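Local coordinates for protein probable endonuclease 4 (PDB 4HNO) that probably cleaves phosphodiester bonds at apurinic or apyrimidinic sites in DNA during repair, leaving a 3'-hydroxyl and a 5'-terminal sugar phosphate, with metal ions bound at its active centre, at residues 143-148 and 175-180; 71-76 and 109-114; 159-164 and 206-211. One frame throughout, in Å; residues are numbered along the deposited sequence. Where two conformers were deposited one is given.

Contact 1 (143-148 and 175-180); sequences VILLEN and RVAITY. With MN (manganese (II) ion), chain E; ZN (zinc ion), chain B.
Ala177 O accepts the backbone N-H of Leu146 at 2.8 Å, nearly straight (169°), and also meets the CA-H of Leu145 in a CA-H...O contact. Further backbone bonds run on both sides of it, from Ile144 N to Arg175 O and from Ala177 N and Thr179 N to Ile144 O and Leu146 O. A fifth bond, from Asn148 N to Thr179 O, is weak. This is the register of neighbouring parallel strands in a TIM barrel, here of the xylose isomerase-like kind. One face of the pair carries Ile144, Leu146, Val176 and Ile178, and helix 121-136 packs against Ile144 and Val176. Leu146 CD1 lies 3.7 Å from Val176 CG1. The other face carries Leu145, Glu147, Ala177 and Thr179 and leads to the metals. There Leu145 splays its two methyls, CD2 at 3.5 Å from Ala177 CB and CD1 against Thr179 OG1, a hydroxyl hydrogen-bonded to Asn110 OD1. Glu147 has CG anti to the backbone N (chi1 -176°) and an extended chain. Its carboxylate bridges the metals, OE1 at 2.1 Å from manganese and OE2 at 2.0 Å from zinc; OE2 also accepts a hydrogen bond from Asn110 ND2, and water 1 links both ions. Just past strand 143-147, the Asn148 amide lies only 5° from parallel to the Tyr180 ring, ND2 at 3.6 Å from CE1, while Asn148 OD1 is hydrogen-bonded to Asp181 N.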
ATOM      1  N   VAL A 143       0.106  -0.276 -12.735  1.00  7.72           N
ATOM      2  CA  VAL A 143       0.321   1.012 -12.099  1.00  7.82           C
ATOM      3  C   VAL A 143       1.092   0.794 -10.810  1.00  7.47           C
ATOM      4  O   VAL A 143       0.727  -0.061 -10.008  1.00  8.50           O
ATOM      5  CB  VAL A 143      -1.049   1.669 -11.816  1.00  8.63           C
ATOM      6  CG1 VAL A 143      -0.915   2.921 -10.954  1.00  9.62           C
ATOM      7  CG2 VAL A 143      -1.760   1.994 -13.137  1.00  9.53           C
ATOM      8  N   ILE A 144       2.165   1.563 -10.635  1.00  7.53           N
ATOM      9  CA  ILE A 144       2.937   1.534  -9.407  1.00  7.46           C
ATOM     10  C   ILE A 144       2.341   2.531  -8.429  1.00  7.66           C
ATOM     11  O   ILE A 144       2.103   3.694  -8.778  1.00  8.86           O
ATOM     12  CB  ILE A 144       4.411   1.813  -9.686  1.00  8.66           C
ATOM     13  CG1 ILE A 144       4.971   0.620 -10.488  1.00 11.24           C
ATOM     14  CG2 ILE A 144       5.178   2.019  -8.388  1.00 10.20           C
ATOM     15  CD1 ILE A 144       6.383   0.733 -10.964  1.00 12.44           C
ATOM     16  N   LEU A 145       2.092   2.071  -7.208  1.00  7.40           N
ATOM     17  CA  LEU A 145       1.605   2.933  -6.133  1.00  7.46           C
ATOM     18  C   LEU A 145       2.787   3.278  -5.236  1.00  7.43           C
ATOM     19  O   LEU A 145       3.503   2.389  -4.784  1.00  9.03           O
ATOM     20  CB  LEU A 145       0.523   2.241  -5.312  1.00  7.73           C
ATOM     21  CG  LEU A 145      -0.663   1.732  -6.123  1.00  7.94           C
ATOM     22  CD1 LEU A 145      -1.682   1.055  -5.218  1.00  8.68           C
ATOM     23  CD2 LEU A 145      -1.306   2.856  -6.910  1.00  8.63           C
ATOM     24  N   LEU A 146       2.967   4.569  -4.975  1.00  7.37           N
ATOM     25  CA  LEU A 146       3.941   5.027  -4.002  1.00  7.31           C
ATOM     26  C   LEU A 146       3.234   5.155  -2.663  1.00  7.24           C
ATOM     27  O   LEU A 146       2.234   5.871  -2.557  1.00  7.93           O
ATOM     28  CB  LEU A 146       4.515   6.378  -4.386  1.00  7.91           C
ATOM     29  CG  LEU A 146       5.125   6.484  -5.766  1.00  8.78           C
ATOM     30  CD1 LEU A 146       5.594   7.907  -6.023  1.00 10.02           C
ATOM     31  CD2 LEU A 146       6.258   5.491  -5.956  1.00 11.72           C
ATOM     32  N   GLU A 147       3.759   4.470  -1.655  1.00  7.38           N
ATOM     33  CA  GLU A 147       3.213   4.490  -0.308  1.00  7.57           C
ATOM     34  C   GLU A 147       4.013   5.445   0.563  1.00  7.47           C
ATOM     35  O   GLU A 147       5.236   5.441   0.537  1.00  7.97           O
ATOM     36  CB  GLU A 147       3.279   3.085   0.264  1.00  7.91           C
ATOM     37  CG  GLU A 147       2.643   2.967   1.628  1.00  8.18           C
ATOM     38  CD  GLU A 147       2.890   1.664   2.323  1.00  7.75           C
ATOM     39  OE1 GLU A 147       2.708   1.620   3.561  1.00  8.29           O
ATOM     40  OE2 GLU A 147       3.223   0.666   1.643  1.00  8.65           O
ATOM     41  N   ASN A 148       3.314   6.243   1.369  1.00  6.92           N
ATOM     42  CA  ASN A 148       4.030   7.018   2.376  1.00  7.40           C
ATOM     43  C   ASN A 148       4.580   6.110   3.470  1.00  7.40           C
ATOM     44  O   ASN A 148       4.004   5.056   3.782  1.00  8.04           O
ATOM     45  CB  ASN A 148       3.157   8.113   2.978  1.00  7.76           C
ATOM     46  CG  ASN A 148       1.987   7.550   3.742  1.00  7.67           C
ATOM     47  OD1 ASN A 148       1.180   6.830   3.165  1.00  8.10           O
ATOM     48  ND2 ASN A 148       1.862   7.886   5.024  1.00  8.18           N
ATOM     49  N   ARG A 175       0.928   6.009 -14.775  1.00  8.36           N
ATOM     50  CA  ARG A 175       1.158   4.708 -14.162  1.00  8.28           C
ATOM     51  C   ARG A 175       1.851   4.823 -12.811  1.00  8.14           C
ATOM     52  O   ARG A 175       2.400   3.843 -12.320  1.00  9.13           O
ATOM     53  CB  ARG A 175       1.897   3.791 -15.117  1.00  8.54           C
ATOM     54  CG  ARG A 175       1.031   3.365 -16.292  1.00  9.07           C
ATOM     55  CD  ARG A 175       1.811   2.587 -17.321  1.00  9.16           C
ATOM     56  NE  ARG A 175       2.325   1.355 -16.747  1.00  8.25           N
ATOM     57  CZ  ARG A 175       3.416   0.722 -17.160  1.00  8.24           C
ATOM     58  NH1 ARG A 175       3.759  -0.409 -16.569  1.00  8.60           N
ATOM     59  NH2 ARG A 175       4.142   1.208 -18.157  1.00  8.87           N
ATOM     60  N   VAL A 176       1.713   5.988 -12.172  1.00  7.99           N
ATOM     61  CA  VAL A 176       2.142   6.162 -10.786  1.00  8.05           C
ATOM     62  C   VAL A 176       0.953   6.745 -10.031  1.00  8.03           C
ATOM     63  O   VAL A 176       0.398   7.787 -10.414  1.00  8.61           O
ATOM     64  CB  VAL A 176       3.346   7.092 -10.678  1.00  8.56           C
ATOM     65  CG1 VAL A 176       3.765   7.263  -9.218  1.00  9.55           C
ATOM     66  CG2 VAL A 176       4.507   6.561 -11.494  1.00 10.07           C
ATOM     67  N   ALA A 177       0.584   6.103  -8.935  1.00  7.96           N
ATOM     68  CA  ALA A 177      -0.477   6.614  -8.078  1.00  8.08           C
ATOM     69  C   ALA A 177      -0.037   6.419  -6.622  1.00  7.67           C
ATOM     70  O   ALA A 177       1.157   6.221  -6.384  1.00  8.10           O
ATOM     71  CB  ALA A 177      -1.832   6.012  -8.446  1.00  8.74           C
ATOM     72  N   ILE A 178      -0.954   6.533  -5.671  1.00  7.97           N
ATOM     73  CA  ILE A 178      -0.598   6.704  -4.279  1.00  8.21           C
ATOM     74  C   ILE A 178      -1.369   5.741  -3.385  1.00  7.77           C
ATOM     75  O   ILE A 178      -2.563   5.488  -3.576  1.00  8.66           O
ATOM     76  CB  ILE A 178      -0.894   8.181  -3.869  1.00  9.82           C
ATOM     77  CG1 ILE A 178      -0.150   9.186  -4.756  1.00 10.27           C
ATOM     78  CG2 ILE A 178      -0.648   8.437  -2.388  1.00 10.72           C
ATOM     79  CD1 ILE A 178       1.338   9.133  -4.633  1.00 10.97           C
ATOM     80  N   THR A 179      -0.669   5.269  -2.354  1.00  7.58           N
ATOM     81  CA  THR A 179      -1.248   4.563  -1.213  1.00  7.81           C
ATOM     82  C   THR A 179      -0.974   5.385   0.039  1.00  7.82           C
ATOM     83  O   THR A 179       0.159   5.806   0.259  1.00  8.17           O
ATOM     84  CB  THR A 179      -0.610   3.197  -1.048  1.00  7.72           C
ATOM     85  OG1 THR A 179      -0.958   2.420  -2.195  1.00  8.53           O
ATOM     86  CG2 THR A 179      -1.052   2.487   0.229  1.00  8.61           C
ATOM     87  N   TYR A 180      -2.009   5.563   0.855  1.00  7.81           N
ATOM     88  CA  TYR A 180      -1.837   6.252   2.128  1.00  7.67           C
ATOM     89  C   TYR A 180      -1.908   5.240   3.265  1.00  7.75           C
ATOM     90  O   TYR A 180      -2.929   4.564   3.440  1.00  8.32           O
ATOM     91  CB  TYR A 180      -2.927   7.327   2.335  1.00  8.26           C
ATOM     92  CG  TYR A 180      -2.683   8.056   3.626  1.00  8.32           C
ATOM     93  CD1 TYR A 180      -1.640   8.964   3.733  1.00  8.50           C
ATOM     94  CD2 TYR A 180      -3.442   7.804   4.765  1.00  8.49           C
ATOM     95  CE1 TYR A 180      -1.351   9.599   4.916  1.00  8.97           C
ATOM     96  CE2 TYR A 180      -3.174   8.464   5.961  1.00  8.73           C
ATOM     97  CZ  TYR A 180      -2.111   9.346   6.025  1.00  8.86           C
ATOM     98  OH  TYR A 180      -1.794   9.998   7.190  1.00  9.91           O
TER
HETATM   99 MN    MN E 304       1.663   0.059   4.602  0.75 11.03          MN
HETATM  100 ZN    ZN B 301       4.130  -0.848   2.627  0.94  8.66          ZN
HETATM  101  O   HOH W   1       3.151  -1.151   4.250  0.88  8.73           O

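Contact 2 (71-76 and 109-114). With ZN (zinc ion), chain B.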
ATOM      1  N   CYS A  71      -0.813  -5.812  -5.213  1.00  8.79           N
ATOM      2  CA  CYS A  71       0.417  -6.421  -4.760  1.00  8.47           C
ATOM      3  C   CYS A  71       1.250  -5.393  -4.008  1.00  8.18           C
ATOM      4  O   CYS A  71       1.240  -4.212  -4.345  1.00  9.75           O
ATOM      5  CB  CYS A  71       1.263  -6.989  -5.895  0.74  8.72           C
ATOM      6  SG  CYS A  71       0.781  -8.625  -6.482  0.74  9.21           S
ATOM      7  N   HIS A  72       1.964  -5.846  -2.992  1.00  8.53           N
ATOM      8  CA  HIS A  72       3.000  -5.061  -2.314  1.00  8.36           C
ATOM      9  C   HIS A  72       4.351  -5.611  -2.744  1.00  8.52           C
ATOM     10  O   HIS A  72       4.579  -6.803  -2.718  1.00  9.96           O
ATOM     11  CB  HIS A  72       2.873  -5.168  -0.793  1.00  9.21           C
ATOM     12  CG  HIS A  72       3.588  -4.090  -0.027  1.00  9.05           C
ATOM     13  ND1 HIS A  72       4.945  -3.874  -0.087  1.00  9.52           N
ATOM     14  CD2 HIS A  72       3.106  -3.166   0.839  1.00  9.29           C
ATOM     15  CE1 HIS A  72       5.258  -2.851   0.705  1.00  9.55           C
ATOM     16  NE2 HIS A  72       4.159  -2.402   1.289  1.00  9.35           N
ATOM     17  N   SER A  73       5.241  -4.718  -3.152  1.00  8.98           N
ATOM     18  CA  SER A  73       6.571  -5.034  -3.613  1.00  9.71           C
ATOM     19  C   SER A  73       7.395  -5.545  -2.456  1.00 10.32           C
ATOM     20  O   SER A  73       7.126  -5.244  -1.292  1.00 11.24           O
ATOM     21  CB  SER A  73       7.156  -3.756  -4.219  1.00 10.40           C
ATOM     22  OG  SER A  73       8.474  -3.862  -4.658  1.00 11.26           O
ATOM     23  N   GLY A  74       8.413  -6.322  -2.775  1.00 11.00           N
ATOM     24  CA  GLY A  74       9.251  -6.934  -1.772  1.00 12.11           C
ATOM     25  C   GLY A  74      10.129  -5.969  -1.016  1.00 12.89           C
ATOM     26  O   GLY A  74      10.568  -4.931  -1.523  1.00 14.19           O
ATOM     27  N   TYR A  75      10.445  -6.439   0.191  0.54 28.64           N
ATOM     28  CA  TYR A  75      11.205  -5.730   1.215  0.54 31.40           C
ATOM     29  C   TYR A  75      12.630  -5.298   0.832  0.54 30.67           C
ATOM     30  O   TYR A  75      13.183  -4.373   1.421  0.54 30.12           O
ATOM     31  CB  TYR A  75      11.187  -6.566   2.521  0.54 23.45           C
ATOM     32  CG  TYR A  75      12.044  -7.829   2.632  0.54 20.65           C
ATOM     33  CD1 TYR A  75      13.074  -7.888   3.564  0.54 20.14           C
ATOM     34  CD2 TYR A  75      11.786  -8.985   1.880  0.54 20.05           C
ATOM     35  CE1 TYR A  75      13.849  -9.026   3.725  0.54 19.83           C
ATOM     36  CE2 TYR A  75      12.570 -10.139   2.036  0.54 19.79           C
ATOM     37  CZ  TYR A  75      13.597 -10.145   2.958  0.54 19.47           C
ATOM     38  OH  TYR A  75      14.369 -11.275   3.125  0.54 20.07           O
ATOM     39  N   LEU A  76      13.199  -5.957  -0.166  1.00 17.05           N
ATOM     40  CA  LEU A  76      14.597  -5.736  -0.610  1.00 16.16           C
ATOM     41  C   LEU A  76      14.768  -4.573  -1.574  1.00 12.33           C
ATOM     42  O   LEU A  76      15.833  -3.979  -1.656  1.00 12.63           O
ATOM     43  CB  LEU A  76      15.131  -6.985  -1.346  1.00 22.44           C
ATOM     44  CG  LEU A  76      15.129  -8.340  -0.666  1.00 31.50           C
ATOM     45  CD1 LEU A  76      16.046  -9.265  -1.446  1.00 37.42           C
ATOM     46  CD2 LEU A  76      15.549  -8.197   0.769  1.00 33.93           C
ATOM     47  N   LEU A 109       0.881  -2.315  -8.107  1.00  7.61           N
ATOM     48  CA  LEU A 109       2.053  -2.782  -7.373  1.00  7.32           C
ATOM     49  C   LEU A 109       2.515  -1.640  -6.480  1.00  7.44           C
ATOM     50  O   LEU A 109       2.960  -0.597  -6.969  1.00  7.69           O
ATOM     51  CB  LEU A 109       3.167  -3.188  -8.349  1.00  7.83           C
ATOM     52  CG  LEU A 109       4.470  -3.657  -7.698  1.00  8.47           C
ATOM     53  CD1 LEU A 109       4.275  -4.870  -6.809  1.00  9.22           C
ATOM     54  CD2 LEU A 109       5.482  -3.963  -8.776  1.00 10.02           C
ATOM     55  N   ASN A 110       2.389  -1.839  -5.181  1.00  7.59           N
ATOM     56  CA  ASN A 110       2.665  -0.824  -4.171  1.00  7.49           C
ATOM     57  C   ASN A 110       4.091  -0.938  -3.670  1.00  7.57           C
ATOM     58  O   ASN A 110       4.495  -2.010  -3.206  1.00  8.68           O
ATOM     59  CB  ASN A 110       1.681  -1.042  -3.023  1.00  8.11           C
ATOM     60  CG  ASN A 110       1.902  -0.087  -1.875  1.00  8.34           C
ATOM     61  OD1 ASN A 110       1.298   0.971  -1.816  1.00 10.58           O
ATOM     62  ND2 ASN A 110       2.770  -0.458  -0.973  1.00  8.92           N
ATOM     63  N   ILE A 111       4.826   0.172  -3.707  1.00  8.02           N
ATOM     64  CA  ILE A 111       6.205   0.209  -3.252  1.00  8.03           C
ATOM     65  C   ILE A 111       6.404   1.306  -2.208  1.00  7.91           C
ATOM     66  O   ILE A 111       5.767   2.337  -2.226  1.00  9.42           O
ATOM     67  CB  ILE A 111       7.194   0.443  -4.445  1.00  9.24           C
ATOM     68  CG1 ILE A 111       7.155   1.886  -4.978  1.00 10.10           C
ATOM     69  CG2 ILE A 111       6.966  -0.528  -5.580  1.00 12.93           C
ATOM     70  CD1 ILE A 111       8.348   2.245  -5.871  1.00 12.21           C
ATOM     71  N   HIS A 112       7.364   1.079  -1.335  1.00  8.37           N
ATOM     72  CA  HIS A 112       7.952   2.156  -0.545  1.00  8.88           C
ATOM     73  C   HIS A 112       9.014   2.819  -1.439  1.00  8.28           C
ATOM     74  O   HIS A 112       9.816   2.124  -2.055  1.00  9.89           O
ATOM     75  CB  HIS A 112       8.612   1.612   0.707  1.00  9.24           C
ATOM     76  CG  HIS A 112       7.657   0.938   1.633  1.00  9.69           C
ATOM     77  ND1 HIS A 112       7.973   0.589   2.916  1.00 12.95           N
ATOM     78  CD2 HIS A 112       6.359   0.605   1.477  1.00  9.91           C
ATOM     79  CE1 HIS A 112       6.926   0.014   3.487  1.00 12.41           C
ATOM     80  NE2 HIS A 112       5.942  -0.037   2.616  1.00 10.30           N
ATOM     81  N   PRO A 113       9.033   4.131  -1.529  1.00  8.24           N
ATOM     82  CA  PRO A 113       9.956   4.786  -2.462  1.00  8.67           C
ATOM     83  C   PRO A 113      11.408   4.368  -2.334  1.00  8.42           C
ATOM     84  O   PRO A 113      12.068   4.156  -3.359  1.00  9.70           O
ATOM     85  CB  PRO A 113       9.749   6.271  -2.148  1.00 10.00           C
ATOM     86  CG  PRO A 113       8.302   6.341  -1.725  1.00 10.10           C
ATOM     87  CD  PRO A 113       8.105   5.101  -0.899  1.00  9.41           C
ATOM     88  N   GLY A 114      11.907   4.280  -1.118  1.00  8.84           N
ATOM     89  CA  GLY A 114      13.276   3.883  -0.896  1.00  9.94           C
ATOM     90  C   GLY A 114      13.928   4.684   0.218  1.00  8.97           C
ATOM     91  O   GLY A 114      13.340   5.597   0.801  1.00 10.31           O
TER
HETATM   92 ZN    ZN B 301       4.130  -0.848   2.627  0.94  8.66          ZN
HETATM   93  O   HOH W   1       3.151  -1.151   4.250  0.88  8.73           O
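His72, at the end of one strand of the TIM barrel, and His112, just past the regular part of the next, parallel one, reach one zinc ion; the strands belong to the beta-alpha-beta unit 69-72, 84-104, 108-115. Metal coordination comes first. Each histidine gives its NE2 at 2.0 Å from zinc, water 1 is a further ligand, and Glu147 adds a carboxylate oxygen. Sharing the ion brings His72 NE2 within 3.2 Å of His112 NE2, with no hydrogen bond between them and the ring planes 69° apart. Hydrogen bonds join the backbones. Asn110 N donates to Cys71 O, and Ser73 N to Asn110 O at 2.8 Å in an almost straight bond (177°). On the far side of the His72 ring from the metal, ND1 donates in the ring plane to a lone pair of Ser73 O, a bond that, with the metal at NE2, holds the ring's rotation. Packing closes the contact. Asn110 ND2 sits 3.1 Å above one face of the His72 ring, toward its rim; it is hydrogen-bonded to Glu147 OE2, while Asn110 OD1 is held by Thr179 OG1. On the helix side, Leu109 CD1 lies against Cys71 CB. Separately, Ile111 CG2 touches Ser73 CB at 3.5 Å.

Contact 3 (159-164 and 206-211); sequences KLEQLK and ESLFGL
Two outer helices of the TIM barrel meet here: Leu208, the last residue of helix 195-208, and Phe209 just after it press on the N-terminal part of helix 160-169. Phe209, the first residue to leave helical backbone angles, turns the edge of its ring to the other helix. CZ comes to 3.5 Å from Leu160 O and CE2 to 3.5 Å from Lys164 N, so the edge lies against the very turn that the Lys164 N to Leu160 O hydrogen bond closes. The same ring atom CZ also reaches Leu163 CB at 4.0 Å. Over one face of the ring, above its centre, lies CB of Leu208 next door. Leu208 has CG anti to its carbonyl carbon (chi1 -66°). Its CD1 meets Leu160 CB at 3.7 Å, and its CD2 rests near Glu161 OE1 and the aliphatic part of Lys164. The side chains of Lys164 and Leu208 cross at about a right angle, with Lys164 CG 3.6 Å from Leu208 O. No hydrogen bond joins the segments. Inward, Phe209 and Leu163 both pack on Ile178 of strand 176-181, while the side chain of Leu160 runs on against Leu201 and Ile205 farther back in helix 195-208.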
ATOM      1  N   LYS A 159       6.734  12.548   3.940  1.00  8.67           N
ATOM      2  CA  LYS A 159       5.814  13.626   3.594  1.00  9.00           C
ATOM      3  C   LYS A 159       5.265  13.353   2.211  1.00  8.81           C
ATOM      4  O   LYS A 159       5.993  12.957   1.294  1.00  9.25           O
ATOM      5  CB  LYS A 159       6.511  14.983   3.605  0.58 11.03           C
ATOM      6  CG  LYS A 159       7.051  15.396   4.964  0.58 13.47           C
ATOM      7  CD  LYS A 159       5.959  15.489   6.022  0.58 24.52           C
ATOM      8  CE  LYS A 159       6.506  16.062   7.318  0.58 37.60           C
ATOM      9  NZ  LYS A 159       7.686  15.319   7.831  0.58 45.96           N
ATOM     10  N   LEU A 160       3.980  13.621   2.025  1.00  8.83           N
ATOM     11  CA  LEU A 160       3.370  13.415   0.719  1.00  8.91           C
ATOM     12  C   LEU A 160       4.035  14.250  -0.380  1.00  8.64           C
ATOM     13  O   LEU A 160       4.114  13.800  -1.521  1.00  8.71           O
ATOM     14  CB  LEU A 160       1.866  13.680   0.778  1.00  9.50           C
ATOM     15  CG  LEU A 160       1.084  12.708   1.663  1.00 10.81           C
ATOM     16  CD1 LEU A 160      -0.378  13.124   1.719  1.00 12.46           C
ATOM     17  CD2 LEU A 160       1.186  11.274   1.173  1.00 12.70           C
ATOM     18  N   GLU A 161       4.561  15.422  -0.026  1.00  8.83           N
ATOM     19  CA  GLU A 161       5.299  16.236  -0.979  1.00  9.37           C
ATOM     20  C   GLU A 161       6.425  15.441  -1.659  1.00  8.86           C
ATOM     21  O   GLU A 161       6.716  15.674  -2.837  1.00  9.30           O
ATOM     22  CB  GLU A 161       5.895  17.464  -0.272  1.00 13.06           C
ATOM     23  CG  GLU A 161       6.873  18.276  -1.066  1.00 15.12           C
ATOM     24  CD  GLU A 161       6.243  19.015  -2.205  1.00 18.06           C
ATOM     25  OE1 GLU A 161       5.017  19.268  -2.156  1.00 18.81           O
ATOM     26  OE2 GLU A 161       6.985  19.374  -3.146  1.00 22.15           O
ATOM     27  N   GLN A 162       7.080  14.559  -0.927  1.00  8.49           N
ATOM     28  CA  GLN A 162       8.169  13.784  -1.503  0.64  8.24           C
ATOM     29  C   GLN A 162       7.648  12.814  -2.572  1.00  8.29           C
ATOM     30  O   GLN A 162       8.297  12.590  -3.592  1.00  8.83           O
ATOM     31  CB  GLN A 162       8.912  13.039  -0.395  0.64  8.69           C
ATOM     32  CG  GLN A 162       9.639  13.974   0.548  0.64  9.23           C
ATOM     33  CD  GLN A 162       9.852  13.378   1.908  0.64 10.41           C
ATOM     34  OE1 GLN A 162       9.479  12.245   2.179  0.64 10.22           O
ATOM     35  NE2 GLN A 162      10.365  14.188   2.817  0.64 17.71           N
ATOM     36  N   LEU A 163       6.475  12.228  -2.324  1.00  8.20           N
ATOM     37  CA  LEU A 163       5.857  11.351  -3.320  1.00  8.35           C
ATOM     38  C   LEU A 163       5.499  12.147  -4.569  1.00  8.10           C
ATOM     39  O   LEU A 163       5.638  11.654  -5.683  1.00  8.63           O
ATOM     40  CB  LEU A 163       4.612  10.654  -2.766  1.00  8.27           C
ATOM     41  CG  LEU A 163       4.786   9.901  -1.464  1.00  8.63           C
ATOM     42  CD1 LEU A 163       3.500   9.168  -1.132  1.00  9.30           C
ATOM     43  CD2 LEU A 163       5.944   8.921  -1.511  1.00  9.13           C
ATOM     44  N   LYS A 164       5.009  13.376  -4.379  1.00  8.53           N
ATOM     45  CA  LYS A 164       4.690  14.243  -5.500  1.00  9.10           C
ATOM     46  C   LYS A 164       5.946  14.587  -6.298  1.00  8.79           C
ATOM     47  O   LYS A 164       5.924  14.599  -7.531  1.00  9.61           O
ATOM     48  CB  LYS A 164       4.001  15.520  -4.979  1.00 10.19           C
ATOM     49  CG  LYS A 164       3.719  16.568  -6.021  1.00 11.76           C
ATOM     50  CD  LYS A 164       4.856  17.533  -6.334  1.00 24.01           C
ATOM     51  CE  LYS A 164       5.369  18.265  -5.145  1.00 26.08           C
ATOM     52  NZ  LYS A 164       6.161  19.457  -5.577  1.00 22.13           N
ATOM     53  N   GLU A 206      -5.423  16.191  -2.769  1.00 10.68           N
ATOM     54  CA  GLU A 206      -6.031  16.805  -3.926  1.00 11.40           C
ATOM     55  C   GLU A 206      -5.060  17.751  -4.630  1.00 11.42           C
ATOM     56  O   GLU A 206      -5.005  17.782  -5.865  1.00 13.14           O
ATOM     57  CB  GLU A 206      -7.312  17.531  -3.516  1.00 12.45           C
ATOM     58  CG  GLU A 206      -7.921  18.339  -4.634  1.00 13.96           C
ATOM     59  CD  GLU A 206      -8.467  17.549  -5.800  1.00 14.00           C
ATOM     60  OE1 GLU A 206      -8.507  16.297  -5.789  1.00 14.66           O
ATOM     61  OE2 GLU A 206      -8.873  18.232  -6.756  1.00 20.09           O
ATOM     62  N   SER A 207      -4.316  18.536  -3.854  1.00 10.96           N
ATOM     63  CA  SER A 207      -3.374  19.479  -4.428  1.00 11.81           C
ATOM     64  C   SER A 207      -2.170  18.816  -5.093  1.00 11.38           C
ATOM     65  O   SER A 207      -1.729  19.211  -6.169  1.00 13.82           O
ATOM     66  CB  SER A 207      -2.870  20.431  -3.343  1.00 14.14           C
ATOM     67  OG  SER A 207      -1.844  21.251  -3.867  1.00 18.36           O
ATOM     68  N   LEU A 208      -1.622  17.812  -4.421  1.00 10.79           N
ATOM     69  CA  LEU A 208      -0.377  17.208  -4.872  1.00 10.73           C
ATOM     70  C   LEU A 208      -0.585  16.196  -5.993  1.00 10.77           C
ATOM     71  O   LEU A 208       0.275  16.055  -6.856  1.00 12.20           O
ATOM     72  CB  LEU A 208       0.323  16.515  -3.701  1.00 10.59           C
ATOM     73  CG  LEU A 208       0.841  17.398  -2.577  1.00 12.22           C
ATOM     74  CD1 LEU A 208       1.394  16.534  -1.481  1.00 12.56           C
ATOM     75  CD2 LEU A 208       1.904  18.358  -3.054  1.00 15.77           C
ATOM     76  N   PHE A 209      -1.697  15.466  -5.950  1.00 10.77           N
ATOM     77  CA  PHE A 209      -1.920  14.338  -6.868  1.00 10.56           C
ATOM     78  C   PHE A 209      -3.251  14.389  -7.594  1.00 12.07           C
ATOM     79  O   PHE A 209      -3.375  13.850  -8.696  1.00 13.50           O
ATOM     80  CB  PHE A 209      -1.885  13.000  -6.116  1.00 11.19           C
ATOM     81  CG  PHE A 209      -0.778  12.888  -5.110  1.00 10.19           C
ATOM     82  CD1 PHE A 209      -1.063  12.926  -3.752  1.00 11.05           C
ATOM     83  CD2 PHE A 209       0.539  12.741  -5.503  1.00 10.94           C
ATOM     84  CE1 PHE A 209      -0.063  12.835  -2.809  1.00 11.11           C
ATOM     85  CE2 PHE A 209       1.550  12.664  -4.535  1.00 10.63           C
ATOM     86  CZ  PHE A 209       1.236  12.707  -3.200  1.00 10.42           C
ATOM     87  N   GLY A 210      -4.255  14.965  -6.945  1.00 12.05           N
ATOM     88  CA  GLY A 210      -5.641  14.766  -7.321  1.00 12.68           C
ATOM     89  C   GLY A 210      -6.149  13.527  -6.604  1.00 12.19           C
ATOM     90  O   GLY A 210      -5.475  12.489  -6.547  1.00 12.24           O
ATOM     91  N   LEU A 211      -7.374  13.597  -6.092  1.00 13.78           N
ATOM     92  CA  LEU A 211      -7.912  12.486  -5.323  1.00 13.99           C
ATOM     93  C   LEU A 211      -8.049  11.185  -6.120  1.00 13.40           C
ATOM     94  O   LEU A 211      -8.005  10.103  -5.544  1.00 13.41           O
ATOM     95  CB  LEU A 211      -9.265  12.858  -4.700  1.00 18.99           C
ATOM     96  CG  LEU A 211      -9.142  13.540  -3.343  1.00 27.76           C
ATOM     97  CD1 LEU A 211     -10.479  14.092  -2.919  1.00 31.39           C
ATOM     98  CD2 LEU A 211      -8.619  12.566  -2.295  1.00 29.80           C
TER

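Contacts 1 and 2, their centres about 10 Å apart, form one continuous piece of barrel wall, because strand 143-147 pairs with strand 108-115: Leu145 N to Leu109 O and Leu145 O to Ile111 N are both 2.8 Å. They also share the zinc and water 1, and Glu147 OE2 comes within 3.0 Å of His112 NE2 as a fellow ligand. Contact 3 lies a layer farther out, its centre about 10 Å from that of contact 1 and about 18 Å from that of contact 2. It backs the helix-facing side of contact 1 through Ile178 CD1 on Phe209 CE2 (3.5 Å) and reaches contact 2 where Leu163 CD2 meets Pro113 CG. The Leu163 side chain is still about 11 Å from zinc and manganese.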